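Local coordinates for GTP cyclohydrolase 1 type 2 homolog (PDB 1NMO), which carries a dinuclear metal site in a toroidal hexamer and may take part in degrading radiation-damaged nucleotides, although its exact reaction is unknown, at residues P136-L142 with E163-R167; I124-W130 with S181-V187. All coordinates share one frame. Residues are numbered along the deposited sequence.

Contact 1. Residues P136-L142 with E163-R167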
loop_
_atom_site.group_PDB
_atom_site.type_symbol
_atom_site.label_atom_id
_atom_site.label_comp_id
_atom_site.label_asym_id
_atom_site.label_seq_id
_atom_site.Cartn_x
_atom_site.Cartn_y
_atom_site.Cartn_z
ATOM N N PRO A 136 1.676 17.013 -33.959
ATOM C CA PRO A 136 1.109 17.853 -32.872
ATOM C C PRO A 136 0.058 17.094 -32.166
ATOM O O PRO A 136 -0.589 16.341 -32.832
ATOM C CB PRO A 136 0.525 19.053 -33.596
ATOM C CG PRO A 136 1.277 19.079 -34.975
ATOM C CD PRO A 136 1.331 17.566 -35.290
ATOM N N VAL A 137 -0.069 17.269 -30.833
ATOM C CA VAL A 137 -1.079 16.656 -29.984
ATOM C C VAL A 137 -1.415 17.592 -28.791
ATOM O O VAL A 137 -0.730 18.577 -28.571
ATOM C CB VAL A 137 -0.597 15.336 -29.458
ATOM C CG1 VAL A 137 -0.085 14.555 -30.608
ATOM C CG2 VAL A 137 0.480 15.542 -28.373
ATOM N N PRO A 138 -2.524 17.335 -28.051
ATOM C CA PRO A 138 -2.808 18.246 -26.925
ATOM C C PRO A 138 -1.806 17.983 -25.776
ATOM O O PRO A 138 -1.088 16.973 -25.766
ATOM C CB PRO A 138 -4.236 17.877 -26.524
ATOM C CG PRO A 138 -4.812 17.201 -27.805
ATOM C CD PRO A 138 -3.628 16.365 -28.247
ATOM N N GLY A 139 -1.789 18.862 -24.771
ATOM C CA GLY A 139 -0.834 18.717 -23.694
ATOM C C GLY A 139 -0.836 17.448 -22.894
ATOM O O GLY A 139 0.234 16.984 -22.505
ATOM N N LEU A 140 -2.011 16.868 -22.640
ATOM C CA LEU A 140 -2.107 15.649 -21.818
ATOM C C LEU A 140 -1.438 14.502 -22.560
ATOM O O LEU A 140 -0.630 13.706 -22.017
ATOM C CB LEU A 140 -3.582 15.352 -21.553
ATOM C CG LEU A 140 -3.981 13.889 -21.261
ATOM C CD1 LEU A 140 -3.399 13.506 -19.899
ATOM C CD2 LEU A 140 -5.569 13.725 -21.199
ATOM N N GLU A 141 -1.759 14.444 -23.837
ATOM C CA GLU A 141 -1.188 13.435 -24.738
ATOM C C GLU A 141 0.336 13.601 -24.804
ATOM O O GLU A 141 1.086 12.606 -24.834
ATOM C CB GLU A 141 -1.774 13.626 -26.141
ATOM C CG GLU A 141 -2.155 12.291 -26.761
ATOM C CD GLU A 141 -2.655 12.425 -28.222
ATOM O OE1 GLU A 141 -3.694 13.149 -28.437
ATOM O OE2 GLU A 141 -2.006 11.786 -29.122
ATOM N N LEU A 142 0.811 14.834 -24.835
ATOM C CA LEU A 142 2.251 15.011 -24.893
ATOM C C LEU A 142 2.843 14.454 -23.584
ATOM O O LEU A 142 3.904 13.867 -23.577
ATOM C CB LEU A 142 2.617 16.500 -25.065
ATOM C CG LEU A 142 4.127 16.714 -25.214
ATOM C CD1 LEU A 142 4.641 15.743 -26.265
ATOM C CD2 LEU A 142 4.450 18.170 -25.619
ATOM N N GLU A 163 -4.591 24.304 -27.127
ATOM C CA GLU A 163 -5.345 23.035 -27.066
ATOM C C GLU A 163 -4.584 21.947 -27.791
ATOM O O GLU A 163 -4.850 20.768 -27.661
ATOM C CB GLU A 163 -6.754 23.194 -27.674
ATOM C CG GLU A 163 -6.873 24.015 -28.968
ATOM C CD GLU A 163 -8.271 23.816 -29.671
ATOM O OE1 GLU A 163 -8.379 22.834 -30.490
ATOM O OE2 GLU A 163 -9.254 24.614 -29.384
ATOM N N VAL A 164 -3.637 22.377 -28.602
ATOM C CA VAL A 164 -2.775 21.453 -29.321
ATOM C C VAL A 164 -1.363 21.992 -29.192
ATOM O O VAL A 164 -1.152 23.217 -29.192
ATOM C CB VAL A 164 -3.173 21.367 -30.799
ATOM C CG1 VAL A 164 -2.241 20.372 -31.536
ATOM C CG2 VAL A 164 -4.635 20.845 -30.882
ATOM N N VAL A 165 -0.403 21.105 -29.042
ATOM C CA VAL A 165 0.976 21.548 -28.944
ATOM C C VAL A 165 1.665 21.239 -30.262
ATOM O O VAL A 165 1.737 20.073 -30.710
ATOM C CB VAL A 165 1.747 20.783 -27.868
ATOM C CG1 VAL A 165 3.249 21.049 -28.002
ATOM C CG2 VAL A 165 1.285 21.196 -26.538
ATOM N N GLN A 166 2.220 22.266 -30.872
ATOM C CA GLN A 166 2.948 22.038 -32.128
ATOM C C GLN A 166 4.414 22.492 -32.007
ATOM O O GLN A 166 5.313 21.717 -32.234
ATOM C CB GLN A 166 2.256 22.801 -33.319
ATOM C CG GLN A 166 3.192 22.883 -34.540
ATOM C CD GLN A 166 2.450 22.827 -35.858
ATOM O OE1 GLN A 166 2.971 22.317 -36.874
ATOM N NE2 GLN A 166 1.245 23.341 -35.863
ATOM N N ARG A 167 4.616 23.760 -31.648
ATOM C CA ARG A 167 5.946 24.371 -31.539
ATOM C C ARG A 167 6.403 24.225 -30.113
ATOM O O ARG A 167 5.674 24.542 -29.179
ATOM C CB ARG A 167 5.855 25.862 -31.995
ATOM C CG ARG A 167 7.108 26.699 -31.802
ATOM C CD ARG A 167 6.869 28.124 -32.430
ATOM N NE ARG A 167 6.707 27.911 -33.870
ATOM C CZ ARG A 167 7.307 28.634 -34.808
ATOM N NH1 ARG A 167 8.098 29.652 -34.449
ATOM N NH2 ARG A 167 7.194 28.260 -36.105
#

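Contact 2. Residues I124-W130 with S181-V187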
loop_
_atom_site.group_PDB
_atom_site.type_symbol
_atom_site.label_atom_id
_atom_site.label_comp_id
_atom_site.label_asym_id
_atom_site.label_seq_id
_atom_site.Cartn_x
_atom_site.Cartn_y
_atom_site.Cartn_z
ATOM N N ILE A 124 16.822 29.303 -29.830
ATOM C CA ILE A 124 16.368 30.551 -29.272
ATOM C C ILE A 124 17.577 31.206 -28.563
ATOM O O ILE A 124 17.740 32.426 -28.558
ATOM C CB ILE A 124 15.257 30.241 -28.215
ATOM C CG1 ILE A 124 14.054 29.566 -28.868
ATOM C CG2 ILE A 124 14.838 31.502 -27.512
ATOM C CD1 ILE A 124 12.898 29.343 -27.873
ATOM N N GLU A 125 18.407 30.382 -27.944
ATOM C CA GLU A 125 19.588 30.815 -27.202
ATOM C C GLU A 125 20.498 29.598 -27.229
ATOM O O GLU A 125 20.070 28.472 -27.534
ATOM C CB GLU A 125 19.246 31.024 -25.759
ATOM C CG GLU A 125 18.687 32.362 -25.473
ATOM C CD GLU A 125 18.183 32.420 -24.006
ATOM O OE1 GLU A 125 18.873 31.889 -23.127
ATOM O OE2 GLU A 125 17.121 33.009 -23.729
ATOM N N PRO A 126 21.766 29.773 -26.865
ATOM C CA PRO A 126 22.711 28.665 -26.867
ATOM C C PRO A 126 22.236 27.250 -26.358
ATOM O O PRO A 126 22.374 26.177 -27.070
ATOM C CB PRO A 126 23.897 29.275 -26.064
ATOM C CG PRO A 126 23.973 30.673 -26.611
ATOM C CD PRO A 126 22.428 31.032 -26.469
ATOM N N LEU A 127 21.687 27.157 -25.167
ATOM C CA LEU A 127 21.304 25.793 -24.804
ATOM C C LEU A 127 19.811 25.527 -24.923
ATOM O O LEU A 127 19.287 24.615 -24.232
ATOM C CB LEU A 127 21.683 25.571 -23.352
ATOM C CG LEU A 127 23.205 25.660 -23.110
ATOM C CD1 LEU A 127 23.454 26.000 -21.632
ATOM C CD2 LEU A 127 23.873 24.270 -23.500
ATOM N N VAL A 128 19.138 26.303 -25.793
ATOM C CA VAL A 128 17.711 26.224 -25.937
ATOM C C VAL A 128 17.231 26.137 -27.349
ATOM O O VAL A 128 16.904 27.147 -27.933
ATOM C CB VAL A 128 17.061 27.484 -25.331
ATOM C CG1 VAL A 128 15.600 27.279 -25.178
ATOM C CG2 VAL A 128 17.641 27.757 -23.996
ATOM N N PRO A 129 17.150 24.933 -27.929
ATOM C CA PRO A 129 16.680 24.765 -29.310
ATOM C C PRO A 129 15.196 24.851 -29.344
ATOM O O PRO A 129 14.565 24.801 -28.270
ATOM C CB PRO A 129 17.159 23.370 -29.669
ATOM C CG PRO A 129 17.164 22.689 -28.311
ATOM C CD PRO A 129 17.824 23.724 -27.447
ATOM N N TRP A 130 14.618 25.065 -30.536
ATOM C CA TRP A 130 13.153 25.053 -30.631
ATOM C C TRP A 130 12.805 24.278 -31.895
ATOM O O TRP A 130 13.660 24.036 -32.730
ATOM C CB TRP A 130 12.531 26.458 -30.727
ATOM C CG TRP A 130 12.791 27.187 -32.065
ATOM C CD1 TRP A 130 13.823 28.057 -32.343
ATOM C CD2 TRP A 130 11.987 27.130 -33.261
ATOM N NE1 TRP A 130 13.709 28.537 -33.630
ATOM C CE2 TRP A 130 12.586 27.994 -34.210
ATOM C CE3 TRP A 130 10.807 26.434 -33.623
ATOM C CZ2 TRP A 130 12.044 28.199 -35.501
ATOM C CZ3 TRP A 130 10.254 26.655 -34.961
ATOM C CH2 TRP A 130 10.877 27.522 -35.844
ATOM N N SER A 181 12.416 33.103 -21.474
ATOM C CA SER A 181 12.926 33.460 -22.747
ATOM C C SER A 181 12.229 32.600 -23.839
ATOM O O SER A 181 12.060 33.072 -24.962
ATOM C CB SER A 181 14.437 33.311 -22.742
ATOM O OG SER A 181 14.750 32.250 -23.586
ATOM N N ALA A 182 11.802 31.369 -23.552
ATOM C CA ALA A 182 11.105 30.605 -24.609
ATOM C C ALA A 182 9.758 31.199 -24.809
ATOM O O ALA A 182 9.301 31.255 -25.900
ATOM C CB ALA A 182 10.949 29.151 -24.244
ATOM N N ALA A 183 9.060 31.608 -23.755
ATOM C CA ALA A 183 7.737 32.216 -23.942
ATOM C C ALA A 183 7.784 33.474 -24.884
ATOM O O ALA A 183 6.913 33.709 -25.740
ATOM C CB ALA A 183 7.155 32.620 -22.552
ATOM N N ARG A 184 8.771 34.326 -24.649
ATOM C CA ARG A 184 8.963 35.526 -25.430
ATOM C C ARG A 184 9.119 35.073 -26.887
ATOM O O ARG A 184 8.435 35.572 -27.757
ATOM C CB ARG A 184 10.236 36.216 -24.965
ATOM C CG ARG A 184 10.179 37.723 -24.859
ATOM C CD ARG A 184 10.380 38.075 -23.418
ATOM N NE ARG A 184 11.711 37.627 -22.957
ATOM C CZ ARG A 184 11.969 37.131 -21.732
ATOM N NH1 ARG A 184 10.954 37.009 -20.847
ATOM N NH2 ARG A 184 13.229 36.790 -21.370
ATOM N N PHE A 185 9.981 34.095 -27.147
ATOM C CA PHE A 185 10.192 33.606 -28.505
ATOM C C PHE A 185 8.889 33.175 -29.172
ATOM O O PHE A 185 8.642 33.507 -30.352
ATOM C CB PHE A 185 11.181 32.457 -28.486
ATOM C CG PHE A 185 11.561 31.983 -29.846
ATOM C CD1 PHE A 185 12.545 32.652 -30.574
ATOM C CD2 PHE A 185 10.876 30.941 -30.422
ATOM C CE1 PHE A 185 12.836 32.286 -31.887
ATOM C CE2 PHE A 185 11.132 30.550 -31.712
ATOM C CZ PHE A 185 12.118 31.223 -32.466
ATOM N N GLY A 186 8.042 32.465 -28.411
ATOM C CA GLY A 186 6.744 31.995 -28.886
ATOM C C GLY A 186 6.735 30.486 -29.067
ATOM O O GLY A 186 7.167 29.935 -30.103
ATOM N N VAL A 187 6.279 29.755 -28.068
ATOM C CA VAL A 187 6.210 28.316 -28.273
ATOM C C VAL A 187 4.900 27.861 -27.637
ATOM O O VAL A 187 4.293 28.635 -26.922
ATOM C CB VAL A 187 7.376 27.626 -27.575
ATOM C CG1 VAL A 187 8.701 28.045 -28.240
ATOM C CG2 VAL A 187 7.367 28.039 -26.025
#

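Contact 1. Residues P136-L142 with E163-R167
An antiparallel beta pairing joins the last residues of strand 128-137 to the first of strand 165-170, at the point where the earlier strand gives way to helix 139-150. V137 and V165 form a hydrogen-bonded pair with their CA atoms 5.4 Å apart. The two bonds of the pair are unequal: V165 N donates to V137 O over 2.6 Å and nearly in line, whereas V137 N reaches V165 O at 3.3 Å with a bent, weak geometry. The same V165 O also receives a CA-H...O contact from P136, CA to O 3.2 Å. Past V137 the chain leaves the strand: P138 takes the N-cap position, and its O accepts the first helical bond, from L142 N, at 3.0 Å. P138 still lies close to the partner chain, its CA 4.0 Å from V164 CA and its CB 3.2 Å from E163 O.

Side chains pack on both faces of this ladder. On the more exposed one, P136 CB rests 3.7 Å from V164 CG1. On the other, V165 shares a face with V137 and turns its methyls to the helix start; its CG1 lies 3.9 Å from L142 CD2, and its CG2 4.2 Å from G139 N. The pairing thus runs directly into the first turn of helix 139-150, which lies against the face of V137 and V165. Beneath, L142 and V165 both pack on L133 of strand 128-137, L142 also meets Y211 of strand 209-212, and V165 touches H209 there. L140 and E163 border a second subunit, through its R224 and N231.

Contact 2. Residues I124-W130 with S181-V187
I124, F185 and S181 dominate the meeting of the 124-130 turn with the end of helix 179-185. I124, where the chain turns a corner after strand 118-123, directs its side chain at the helix. Its CG1 sits over the face of the F185 ring, 3.8 Å from the centroid and 18° off the normal, a CH-pi contact, while its CD1 lies 3.6 Å from F185 CG and 4.1 Å from A182 CB. CD1 also approaches V187 CG1 at 4.4 Å, so that a single isoleucine bridges the last helical turn and the segment that follows.

The other partner of F185 is aromatic, W130. The phenyl ring and the five-membered ring of the indole are oblique, with planes at 41° and centroids 4.4 Å apart; F185 CZ lies over one face of W130, 3.3 Å from its NE1. One turn earlier in the helix, S181 supplies the polar part: its OG donates a very short hydrogen bond, 2.5 Å, to E125 OE2, although the position of that carboxylate oxygen is less certain.

I124 and E125 both face V128 in a classic beta bulge, and the chain reverses in a type I turn from E125 to V128; E125 starts sideways and still reaches S181 with its carboxylate. At the other end, G186 leaves the helix with positive phi, and V187 leads on toward strand 189-192. Beneath the contact lies strand 165-170, where A169 touches both I124 and V187. F178 packs against E125 and V128. L127 touches L98 and the iron ligand D101 of helix 98-102, near the dinuclear site.

How the contacts relate
From the N terminus, the chain first passes through 124-130, enters strand 128-137 and reaches 136-142, the first half of contact 1. The excursion through helix 139-150 and strand 155-157 ends when 163-167 returns beside it, closing the shorter loop. Strand 165-170 then leads to helix 179-185, whose end closes the longer loop of contact 2, so contact 1 is enclosed within contact 2. Both use strand 128-137, and their centres lie 18 Å apart. R167 joins them directly: its CD is 3.0 Å from G186 O, and its CZ packs 3.6 Å from W130 CZ3. Together they tie two helices to neighbouring strands of the six-stranded sheet.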